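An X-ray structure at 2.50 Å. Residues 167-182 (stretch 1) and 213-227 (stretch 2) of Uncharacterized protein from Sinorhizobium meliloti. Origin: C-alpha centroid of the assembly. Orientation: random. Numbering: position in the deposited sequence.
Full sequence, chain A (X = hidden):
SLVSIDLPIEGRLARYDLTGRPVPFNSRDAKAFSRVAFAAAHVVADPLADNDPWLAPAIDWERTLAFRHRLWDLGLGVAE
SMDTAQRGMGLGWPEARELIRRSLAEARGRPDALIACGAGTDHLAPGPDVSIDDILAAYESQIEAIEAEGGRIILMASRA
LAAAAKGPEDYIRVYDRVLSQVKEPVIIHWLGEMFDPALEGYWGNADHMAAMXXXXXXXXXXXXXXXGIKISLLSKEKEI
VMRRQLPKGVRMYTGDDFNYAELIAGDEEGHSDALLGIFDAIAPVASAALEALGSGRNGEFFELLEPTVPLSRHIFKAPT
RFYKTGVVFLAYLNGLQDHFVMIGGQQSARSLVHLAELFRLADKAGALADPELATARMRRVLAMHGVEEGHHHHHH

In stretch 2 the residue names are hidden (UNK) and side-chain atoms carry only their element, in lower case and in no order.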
ATOM      1  N   GLY A 167     -18.139   9.815 -19.437  1.00 80.91           N
ATOM      2  CA  GLY A 167     -17.021  10.635 -19.894  1.00 81.24           C
ATOM      3  C   GLY A 167     -16.310  11.363 -18.759  1.00 78.68           C
ATOM      4  O   GLY A 167     -16.584  11.105 -17.584  1.00 76.13           O
ATOM      5  N   PRO A 168     -15.395  12.287 -19.104  1.00 79.00           N
ATOM      6  CA  PRO A 168     -14.652  13.080 -18.121  1.00 77.92           C
ATOM      7  C   PRO A 168     -15.540  13.948 -17.212  1.00 80.47           C
ATOM      8  O   PRO A 168     -15.213  14.139 -16.037  1.00 81.46           O
ATOM      9  CB  PRO A 168     -13.754  13.974 -18.994  1.00 77.91           C
ATOM     10  CG  PRO A 168     -13.666  13.277 -20.305  1.00 78.41           C
ATOM     11  CD  PRO A 168     -15.004  12.627 -20.487  1.00 80.15           C
ATOM     12  N   GLU A 169     -16.653  14.444 -17.748  1.00 81.75           N
ATOM     13  CA  GLU A 169     -17.485  15.435 -17.057  1.00 82.40           C
ATOM     14  C   GLU A 169     -18.147  14.913 -15.777  1.00 78.12           C
ATOM     15  O   GLU A 169     -18.404  15.680 -14.848  1.00 77.51           O
ATOM     16  CB  GLU A 169     -18.519  16.054 -18.017  1.00 89.36           C
ATOM     17  CG  GLU A 169     -19.680  15.151 -18.443  1.00 93.43           C
ATOM     18  CD  GLU A 169     -19.297  14.058 -19.431  1.00 94.99           C
ATOM     19  OE1 GLU A 169     -18.359  14.254 -20.237  1.00 94.40           O
ATOM     20  OE2 GLU A 169     -19.950  12.993 -19.406  1.00 96.60           O
ATOM     21  N   ASP A 170     -18.408  13.611 -15.731  1.00 75.76           N
ATOM     22  CA  ASP A 170     -18.970  12.983 -14.541  1.00 73.83           C
ATOM     23  C   ASP A 170     -17.946  12.897 -13.400  1.00 70.24           C
ATOM     24  O   ASP A 170     -18.286  13.071 -12.227  1.00 67.95           O
ATOM     25  CB  ASP A 170     -19.538  11.604 -14.887  1.00 73.15           C
ATOM     26  CG  ASP A 170     -20.796  11.687 -15.740  1.00 76.18           C
ATOM     27  OD1 ASP A 170     -21.573  12.655 -15.585  1.00 77.59           O
ATOM     28  OD2 ASP A 170     -21.019  10.777 -16.560  1.00 78.20           O
ATOM     29  N   TYR A 171     -16.689  12.654 -13.747  1.00 68.08           N
ATOM     30  CA  TYR A 171     -15.631  12.682 -12.749  1.00 65.81           C
ATOM     31  C   TYR A 171     -15.463  14.081 -12.187  1.00 66.72           C
ATOM     32  O   TYR A 171     -15.227  14.246 -10.995  1.00 66.76           O
ATOM     33  CB  TYR A 171     -14.314  12.218 -13.348  1.00 64.82           C
ATOM     34  CG  TYR A 171     -14.300  10.760 -13.682  1.00 63.20           C
ATOM     35  CD1 TYR A 171     -14.751  10.302 -14.924  1.00 63.92           C
ATOM     36  CD2 TYR A 171     -13.851   9.831 -12.752  1.00 60.03           C
ATOM     37  CE1 TYR A 171     -14.742   8.956 -15.227  1.00 62.18           C
ATOM     38  CE2 TYR A 171     -13.838   8.489 -13.042  1.00 59.55           C
ATOM     39  CZ  TYR A 171     -14.281   8.058 -14.280  1.00 60.55           C
ATOM     40  OH  TYR A 171     -14.250   6.715 -14.548  1.00 59.82           O
ATOM     41  N   ILE A 172     -15.572  15.084 -13.053  1.00 67.91           N
ATOM     42  CA  ILE A 172     -15.429  16.471 -12.630  1.00 68.40           C
ATOM     43  C   ILE A 172     -16.521  16.817 -11.615  1.00 68.48           C
ATOM     44  O   ILE A 172     -16.218  17.362 -10.563  1.00 67.20           O
ATOM     45  CB  ILE A 172     -15.395  17.448 -13.837  1.00 69.15           C
ATOM     46  CG1 ILE A 172     -14.061  17.315 -14.578  1.00 69.36           C
ATOM     47  CG2 ILE A 172     -15.573  18.891 -13.385  1.00 68.90           C
ATOM     48  CD1 ILE A 172     -14.139  17.552 -16.075  1.00 72.60           C
ATOM     49  N   ARG A 173     -17.771  16.462 -11.924  1.00 71.07           N
ATOM     50  CA  ARG A 173     -18.921  16.763 -11.059  1.00 74.22           C
ATOM     51  C   ARG A 173     -18.865  16.043  -9.712  1.00 73.11           C
ATOM     52  O   ARG A 173     -19.136  16.646  -8.670  1.00 74.70           O
ATOM     53  CB  ARG A 173     -20.240  16.439 -11.762  1.00 81.04           C
ATOM     54  CG  ARG A 173     -20.726  17.533 -12.702  1.00 94.49           C
ATOM     55  CD  ARG A 173     -21.711  16.976 -13.718  1.00104.85           C
ATOM     56  NE  ARG A 173     -21.517  17.555 -15.050  1.00112.86           N
ATOM     57  CZ  ARG A 173     -21.927  16.997 -16.190  1.00117.84           C
ATOM     58  NH1 ARG A 173     -21.697  17.607 -17.347  1.00121.25           N
ATOM     59  NH2 ARG A 173     -22.561  15.831 -16.186  1.00117.56           N
ATOM     60  N   VAL A 174     -18.519  14.755  -9.744  1.00 70.13           N
ATOM     61  CA  VAL A 174     -18.441  13.941  -8.536  1.00 65.75           C
ATOM     62  C   VAL A 174     -17.359  14.478  -7.607  1.00 64.99           C
ATOM     63  O   VAL A 174     -17.646  14.823  -6.461  1.00 65.21           O
ATOM     64  CB  VAL A 174     -18.250  12.441  -8.865  1.00 61.93           C
ATOM     65  CG1 VAL A 174     -17.769  11.660  -7.652  1.00 59.53           C
ATOM     66  CG2 VAL A 174     -19.557  11.852  -9.378  1.00 61.60           C
ATOM     67  N   TYR A 175     -16.134  14.589  -8.109  1.00 64.90           N
ATOM     68  CA  TYR A 175     -15.037  15.151  -7.316  1.00 65.64           C
ATOM     69  C   TYR A 175     -15.239  16.640  -6.958  1.00 67.91           C
ATOM     70  O   TYR A 175     -14.624  17.151  -6.024  1.00 67.07           O
ATOM     71  CB  TYR A 175     -13.696  14.908  -8.010  1.00 63.44           C
ATOM     72  CG  TYR A 175     -13.239  13.468  -7.905  1.00 60.17           C
ATOM     73  CD1 TYR A 175     -13.746  12.494  -8.756  1.00 60.60           C
ATOM     74  CD2 TYR A 175     -12.301  13.081  -6.948  1.00 56.14           C
ATOM     75  CE1 TYR A 175     -13.331  11.178  -8.664  1.00 59.29           C
ATOM     76  CE2 TYR A 175     -11.881  11.768  -6.848  1.00 53.87           C
ATOM     77  CZ  TYR A 175     -12.397  10.818  -7.706  1.00 56.93           C
ATOM     78  OH  TYR A 175     -11.985   9.500  -7.619  1.00 56.37           O
ATOM     79  N   ASP A 176     -16.111  17.324  -7.692  1.00 69.89           N
ATOM     80  CA  ASP A 176     -16.464  18.699  -7.358  1.00 70.91           C
ATOM     81  C   ASP A 176     -17.325  18.736  -6.085  1.00 69.98           C
ATOM     82  O   ASP A 176     -17.047  19.524  -5.176  1.00 70.83           O
ATOM     83  CB  ASP A 176     -17.134  19.408  -8.552  1.00 72.48           C
ATOM     84  CG  ASP A 176     -17.704  20.781  -8.193  1.00 78.09           C
ATOM     85  OD1 ASP A 176     -16.998  21.615  -7.571  1.00 78.16           O
ATOM     86  OD2 ASP A 176     -18.875  21.030  -8.554  1.00 81.92           O
ATOM     87  N   ARG A 177     -18.346  17.883  -6.004  1.00 68.11           N
ATOM     88  CA  ARG A 177     -19.175  17.857  -4.807  1.00 69.59           C
ATOM     89  C   ARG A 177     -18.416  17.265  -3.623  1.00 66.34           C
ATOM     90  O   ARG A 177     -18.350  17.873  -2.556  1.00 66.77           O
ATOM     91  CB  ARG A 177     -20.516  17.146  -5.029  1.00 73.64           C
ATOM     92  CG  ARG A 177     -21.549  17.495  -3.949  1.00 79.44           C
ATOM     93  CD  ARG A 177     -22.980  17.496  -4.469  1.00 85.16           C
ATOM     94  NE  ARG A 177     -23.190  18.514  -5.499  1.00 91.86           N
ATOM     95  CZ  ARG A 177     -24.250  18.576  -6.308  1.00 98.95           C
ATOM     96  NH1 ARG A 177     -25.220  17.671  -6.219  1.00 99.03           N
ATOM     97  NH2 ARG A 177     -24.341  19.548  -7.213  1.00101.86           N
ATOM     98  N   VAL A 178     -17.827  16.094  -3.830  1.00 63.86           N
ATOM     99  CA  VAL A 178     -17.056  15.420  -2.795  1.00 61.44           C
ATOM    100  C   VAL A 178     -16.018  16.355  -2.157  1.00 61.71           C
ATOM    101  O   VAL A 178     -16.036  16.548  -0.934  1.00 62.50           O
ATOM    102  CB  VAL A 178     -16.402  14.115  -3.316  1.00 59.11           C
ATOM    103  CG1 VAL A 178     -15.433  13.544  -2.291  1.00 57.97           C
ATOM    104  CG2 VAL A 178     -17.466  13.077  -3.654  1.00 57.73           C
ATOM    105  N   LEU A 179     -15.158  16.962  -2.976  1.00 61.04           N
ATOM    106  CA  LEU A 179     -14.050  17.770  -2.457  1.00 62.37           C
ATOM    107  C   LEU A 179     -14.456  19.095  -1.828  1.00 67.68           C
ATOM    108  O   LEU A 179     -13.782  19.575  -0.924  1.00 69.60           O
ATOM    109  CB  LEU A 179     -12.978  18.012  -3.517  1.00 61.60           C
ATOM    110  CG  LEU A 179     -12.058  16.841  -3.857  1.00 58.47           C
ATOM    111  CD1 LEU A 179     -11.238  17.161  -5.101  1.00 58.21           C
ATOM    112  CD2 LEU A 179     -11.154  16.490  -2.678  1.00 55.90           C
ATOM    113  N   SER A 180     -15.545  19.693  -2.304  1.00 69.83           N
ATOM    114  CA  SER A 180     -16.049  20.911  -1.675  1.00 72.71           C
ATOM    115  C   SER A 180     -16.715  20.600  -0.336  1.00 72.15           C
ATOM    116  O   SER A 180     -16.928  21.501   0.472  1.00 72.20           O
ATOM    117  CB  SER A 180     -17.011  21.664  -2.599  1.00 75.87           C
ATOM    118  OG  SER A 180     -18.217  20.945  -2.765  1.00 77.11           O
ATOM    119  N   GLN A 181     -17.024  19.325  -0.100  1.00 71.14           N
ATOM    120  CA  GLN A 181     -17.688  18.916   1.134  1.00 71.88           C
ATOM    121  C   GLN A 181     -16.814  18.174   2.155  1.00 71.67           C
ATOM    122  O   GLN A 181     -17.270  17.878   3.263  1.00 74.01           O
ATOM    123  CB  GLN A 181     -18.951  18.121   0.824  1.00 74.93           C
ATOM    124  CG  GLN A 181     -20.141  19.011   0.523  1.00 85.85           C
ATOM    125  CD  GLN A 181     -21.456  18.271   0.622  1.00 96.42           C
ATOM    126  OE1 GLN A 181     -21.735  17.605   1.623  1.00 95.64           O
ATOM    127  NE2 GLN A 181     -22.278  18.383  -0.421  1.00103.37           N
ATOM    128  N   VAL A 182     -15.566  17.872   1.801  1.00 69.30           N
ATOM    129  CA  VAL A 182     -14.637  17.279   2.770  1.00 65.92           C
ATOM    130  C   VAL A 182     -14.321  18.358   3.797  1.00 65.88           C
ATOM    131  O   VAL A 182     -14.460  19.542   3.507  1.00 65.60           O
ATOM    132  CB  VAL A 182     -13.321  16.778   2.128  1.00 64.42           C
ATOM    133  CG1 VAL A 182     -12.638  15.757   3.025  1.00 62.99           C
ATOM    134  CG2 VAL A 182     -13.585  16.129   0.791  1.00 65.44           C
ATOM    135  N   UNK A 213      -4.946  14.579 -17.754  1.00 77.93           N
ATOM    136  CA  UNK A 213      -5.479  15.936 -17.979  1.00 79.60           C
ATOM    137  C   UNK A 213      -6.696  16.245 -17.098  1.00 76.89           C
ATOM    138  O   UNK A 213      -6.757  17.291 -16.456  1.00 75.66           O
ATOM    139  c   UNK A 213      -6.060  17.539 -19.940  1.00 89.58           C
ATOM    140  c   UNK A 213      -5.852  16.105 -19.461  1.00 84.21           C
ATOM    141  n   UNK A 213      -6.065  19.741 -22.175  1.00 97.60           N
ATOM    142  c   UNK A 213      -6.917  17.559 -21.202  1.00 93.07           C
ATOM    143  c   UNK A 213      -6.233  18.270 -22.367  1.00 96.42           C
ATOM    144  N   UNK A 214      -7.656  15.323 -17.080  1.00 75.06           N
ATOM    145  CA  UNK A 214      -8.866  15.458 -16.283  1.00 73.16           C
ATOM    146  C   UNK A 214      -8.516  15.467 -14.802  1.00 71.74           C
ATOM    147  O   UNK A 214      -9.106  16.218 -14.024  1.00 74.59           O
ATOM    148  c   UNK A 214     -11.240  14.619 -16.059  1.00 75.09           C
ATOM    149  o   UNK A 214      -9.879  13.998 -17.937  1.00 77.80           O
ATOM    150  c   UNK A 214      -9.835  14.289 -16.539  1.00 73.83           C
ATOM    151  N   UNK A 215      -7.557  14.624 -14.427  1.00 68.42           N
ATOM    152  CA  UNK A 215      -7.138  14.473 -13.040  1.00 66.73           C
ATOM    153  C   UNK A 215      -6.465  15.746 -12.533  1.00 67.35           C
ATOM    154  O   UNK A 215      -6.792  16.240 -11.445  1.00 68.23           O
ATOM    155  c   UNK A 215      -6.191  13.289 -12.903  1.00 66.71           C
ATOM    156  s   UNK A 215      -5.722  12.959 -11.198  1.00 65.86           S
ATOM    157  N   UNK A 216      -5.538  16.268 -13.337  1.00 66.45           N
ATOM    158  CA  UNK A 216      -4.883  17.536 -13.061  1.00 68.81           C
ATOM    159  C   UNK A 216      -5.888  18.677 -12.894  1.00 71.17           C
ATOM    160  O   UNK A 216      -5.754  19.489 -11.978  1.00 71.52           O
ATOM    161  c   UNK A 216      -1.789  17.356 -12.779  1.00 73.10           C
ATOM    162  c   UNK A 216      -1.624  17.476 -15.273  1.00 72.46           C
ATOM    163  c   UNK A 216      -3.855  17.872 -14.153  1.00 70.95           C
ATOM    164  c   UNK A 216      -2.520  17.114 -14.100  1.00 71.77           C
ATOM    165  N   UNK A 217      -6.896  18.715 -13.765  1.00 72.18           N
ATOM    166  CA  UNK A 217      -7.937  19.749 -13.727  1.00 74.66           C
ATOM    167  C   UNK A 217      -8.695  19.785 -12.386  1.00 76.10           C
ATOM    168  O   UNK A 217      -8.972  20.861 -11.852  1.00 78.17           O
ATOM    169  c   UNK A 217      -8.345  20.134 -16.228  1.00 79.87           C
ATOM    170  o   UNK A 217      -7.296  20.822 -16.227  1.00 82.47           O
ATOM    171  o   UNK A 217      -8.964  19.885 -17.284  1.00 81.05           O
ATOM    172  c   UNK A 217      -8.911  19.591 -14.911  1.00 75.39           C
ATOM    173  N   UNK A 218      -9.011  18.608 -11.846  1.00 74.10           N
ATOM    174  CA  UNK A 218      -9.661  18.488 -10.538  1.00 73.04           C
ATOM    175  C   UNK A 218      -8.794  19.080  -9.420  1.00 75.86           C
ATOM    176  O   UNK A 218      -9.283  19.880  -8.619  1.00 79.47           O
ATOM    177  c   UNK A 218     -10.955  16.427 -11.236  1.00 67.21           C
ATOM    178  c   UNK A 218     -10.598  16.918  -8.814  1.00 67.93           C
ATOM    179  c   UNK A 218     -10.000  17.017 -10.204  1.00 68.93           C
ATOM    180  N   UNK A 219      -7.515  18.692  -9.387  1.00 74.64           N
ATOM    181  CA  UNK A 219      -6.553  19.179  -8.387  1.00 72.09           C
ATOM    182  C   UNK A 219      -6.342  20.691  -8.449  1.00 77.28           C
ATOM    183  O   UNK A 219      -6.182  21.332  -7.407  1.00 75.04           O
ATOM    184  c   UNK A 219      -3.669  16.616  -9.168  1.00 70.89           C
ATOM    185  c   UNK A 219      -5.107  16.999  -8.857  1.00 70.03           C
ATOM    186  c   UNK A 219      -5.195  18.491  -8.537  1.00 69.84           C
ATOM    187  c   UNK A 219      -5.652  16.149  -7.722  1.00 70.17           C
ATOM    188  N   UNK A 220      -6.316  21.256  -9.661  1.00 81.59           N
ATOM    189  CA  UNK A 220      -6.281  22.714  -9.814  1.00 86.79           C
ATOM    190  C   UNK A 220      -7.535  23.326  -9.181  1.00 82.48           C
ATOM    191  O   UNK A 220      -7.436  24.225  -8.341  1.00 80.36           O
ATOM    192  o   UNK A 220      -3.584  22.984 -13.895  1.00125.81           O
ATOM    193  o   UNK A 220      -5.563  23.928 -13.928  1.00131.26           O
ATOM    194  c   UNK A 220      -4.618  23.384 -13.312  1.00125.46           C
ATOM    195  c   UNK A 220      -4.716  23.205 -11.797  1.00111.12           C
ATOM    196  c   UNK A 220      -6.151  23.127 -11.285  1.00 98.66           C
ATOM    197  N   UNK A 221      -8.698  22.791  -9.554  1.00 80.77           N
ATOM    198  CA  UNK A 221      -9.994  23.286  -9.082  1.00 78.50           C
ATOM    199  C   UNK A 221     -10.162  23.244  -7.563  1.00 75.35           C
ATOM    200  O   UNK A 221     -10.813  24.117  -6.996  1.00 74.45           O
ATOM    201  c   UNK A 221     -11.137  22.533  -9.758  1.00 77.20           C
ATOM    202  N   UNK A 222      -9.589  22.237  -6.907  1.00 73.02           N
ATOM    203  CA  UNK A 222      -9.742  22.111  -5.452  1.00 72.13           C
ATOM    204  C   UNK A 222      -8.430  21.952  -4.717  1.00 69.32           C
ATOM    205  O   UNK A 222      -8.331  21.163  -3.777  1.00 66.48           O
ATOM    206  n   UNK A 222     -13.798  20.821  -7.144  1.00 83.89           N
ATOM    207  c   UNK A 222     -12.046  21.055  -5.805  1.00 78.25           C
ATOM    208  n   UNK A 222     -13.045  21.854  -5.375  1.00 81.08           N
ATOM    209  c   UNK A 222     -12.534  20.390  -6.936  1.00 81.40           C
ATOM    210  c   UNK A 222     -10.706  20.971  -5.105  1.00 73.55           C
ATOM    211  c   UNK A 222     -14.112  21.718  -6.188  1.00 82.84           C
ATOM    212  N   UNK A 223      -7.423  22.725  -5.123  1.00 71.41           N
ATOM    213  CA  UNK A 223      -6.054  22.609  -4.583  1.00 71.52           C
ATOM    214  C   UNK A 223      -5.934  22.674  -3.047  1.00 72.20           C
ATOM    215  O   UNK A 223      -5.215  21.853  -2.437  1.00 69.62           O
ATOM    216  c   UNK A 223      -5.140  23.633  -5.237  1.00 71.31           C
ATOM    217  N   UNK A 224      -6.634  23.636  -2.435  1.00 71.85           N
ATOM    218  CA  UNK A 224      -6.648  23.798  -0.970  1.00 71.87           C
ATOM    219  C   UNK A 224      -7.223  22.568  -0.253  1.00 72.11           C
ATOM    220  O   UNK A 224      -6.806  22.234   0.853  1.00 74.25           O
ATOM    221  c   UNK A 224      -7.409  25.057  -0.571  1.00 71.91           C
ATOM    222  N   UNK A 225      -8.173  21.901  -0.899  1.00 70.57           N
ATOM    223  CA  UNK A 225      -8.775  20.686  -0.364  1.00 68.24           C
ATOM    224  C   UNK A 225      -8.013  19.402  -0.691  1.00 63.15           C
ATOM    225  O   UNK A 225      -8.480  18.313  -0.370  1.00 59.59           O
ATOM    226  c   UNK A 225     -11.233  20.585   0.318  1.00 72.38           C
ATOM    227  c   UNK A 225     -11.588  21.990   0.777  1.00 74.71           C
ATOM    228  c   UNK A 225     -10.231  20.562  -0.821  1.00 69.88           C
ATOM    229  n   UNK A 225     -13.837  21.177   1.501  1.00 69.14           N
ATOM    230  c   UNK A 225     -12.621  21.945   1.897  1.00 72.12           C
ATOM    231  N   UNK A 226      -6.844  19.528  -1.324  1.00 62.62           N
ATOM    232  CA  UNK A 226      -6.066  18.357  -1.753  1.00 56.71           C
ATOM    233  C   UNK A 226      -4.627  18.420  -1.240  1.00 55.77           C
ATOM    234  O   UNK A 226      -3.814  19.196  -1.741  1.00 57.79           O
ATOM    235  c   UNK A 226      -7.523  17.870  -3.767  1.00 54.41           C
ATOM    236  c   UNK A 226      -6.106  18.182  -3.297  1.00 55.15           C
ATOM    237  c   UNK A 226      -5.156  17.085  -3.763  1.00 54.09           C
ATOM    238  N   UNK A 227      -4.325  17.606  -0.233  1.00 54.83           N
ATOM    239  CA  UNK A 227      -2.966  17.492   0.299  1.00 56.95           C
ATOM    240  C   UNK A 227      -2.045  16.838  -0.727  1.00 56.84           C
ATOM    241  O   UNK A 227      -0.907  17.275  -0.906  1.00 57.63           O
ATOM    242  c   UNK A 227      -2.967  16.705   1.615  1.00 61.33           C
ATOM    243  c   UNK A 227      -1.560  16.482   2.185  1.00 68.33           C
ATOM    244  o   UNK A 227      -1.047  15.344   2.075  1.00 68.94           O
ATOM    245  o   UNK A 227      -0.977  17.428   2.767  1.00 72.72           O
TER

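Position 213 carries four carbons in a row ending in nitrogen, out of reach of stretch 1; this chain is Lys 213. At 214 one carbon bears an oxygen and a carbon, that terminal carbon packing on Pro 168 and Ile 172. This is Thr 214, with CG2 3.9 Å from Pro 168 CB and 4.1 Å from Ile 172 CD1, so the methyl packs near the N-terminal end of the neighbouring helix.

Position 215 has one carbon and then a sulfur, and 216 has four carbons forked at the second; neither reaches stretch 1. They are Cys 215 and Leu 216. At 217 the second of two carbons carries two oxygens, without contact: Asp 217.

Position 218 shows three carbons, two of them on the first, packed against Tyr 175 and Leu 179. This is Val 218; its CG1 sits 3.8 Å from Tyr 175 CB and also 3.8 Å from Leu 179 CD1, a purely apolar contact. Position 219, four carbons forked at the second, is Leu 219; 220, three carbons with two oxygens on the third, is Glu 220; 221, a single carbon, is Ala 221. None of these three touches stretch 1.

Position 222 holds one carbon followed by a five-membered ring of three carbons and two nitrogens. Leu 179 CB lies over one ring face, 4.2 Å from the ring centroid and 22° off its normal, a CH-pi contact, and Asp 176 meets the edge. This is His 222, the first residue to leave helical phi/psi, with CE1 3.2 Å from Asp 176 OD1.

Positions 223 and 224 each have one carbon, out of reach: Ala 223 and Ala 224. At 225 a row of four carbons ends in a nitrogen that reaches the carbonyl oxygens of Leu 179, Ser 180 and Val 182. This is Lys 225, whose NZ donates to Leu 179 O at 2.9 Å, to Val 182 O at 2.7 Å and, weakly, to Ser 180 O at 3.3 Å. Position 226, one carbon bearing two, touches Leu 179; it is Val 226, with CG2 4.0 Å from Leu 179 CD1. Position 227, two carbons and two oxygens, touches nothing: Asp 227.

The helices differ by 26° in N-to-C direction and their axes approach to 10.2 Å; the two stretches bury 583 Å², part of it from residues beyond the helices, notably Lys 225. Thr 214, Val 218 and His 222 recur every four residues, about one helical turn, and so present one face to stretch 1. Leu 179 is the hub, touching Val 218, His 222 and Val 226 through its side chain. Lys 225 NZ gathers three carbonyl oxygens at the C-terminal end of stretch 1.

Stretch 2 213-227: KTCLDVLEAHAAKVD
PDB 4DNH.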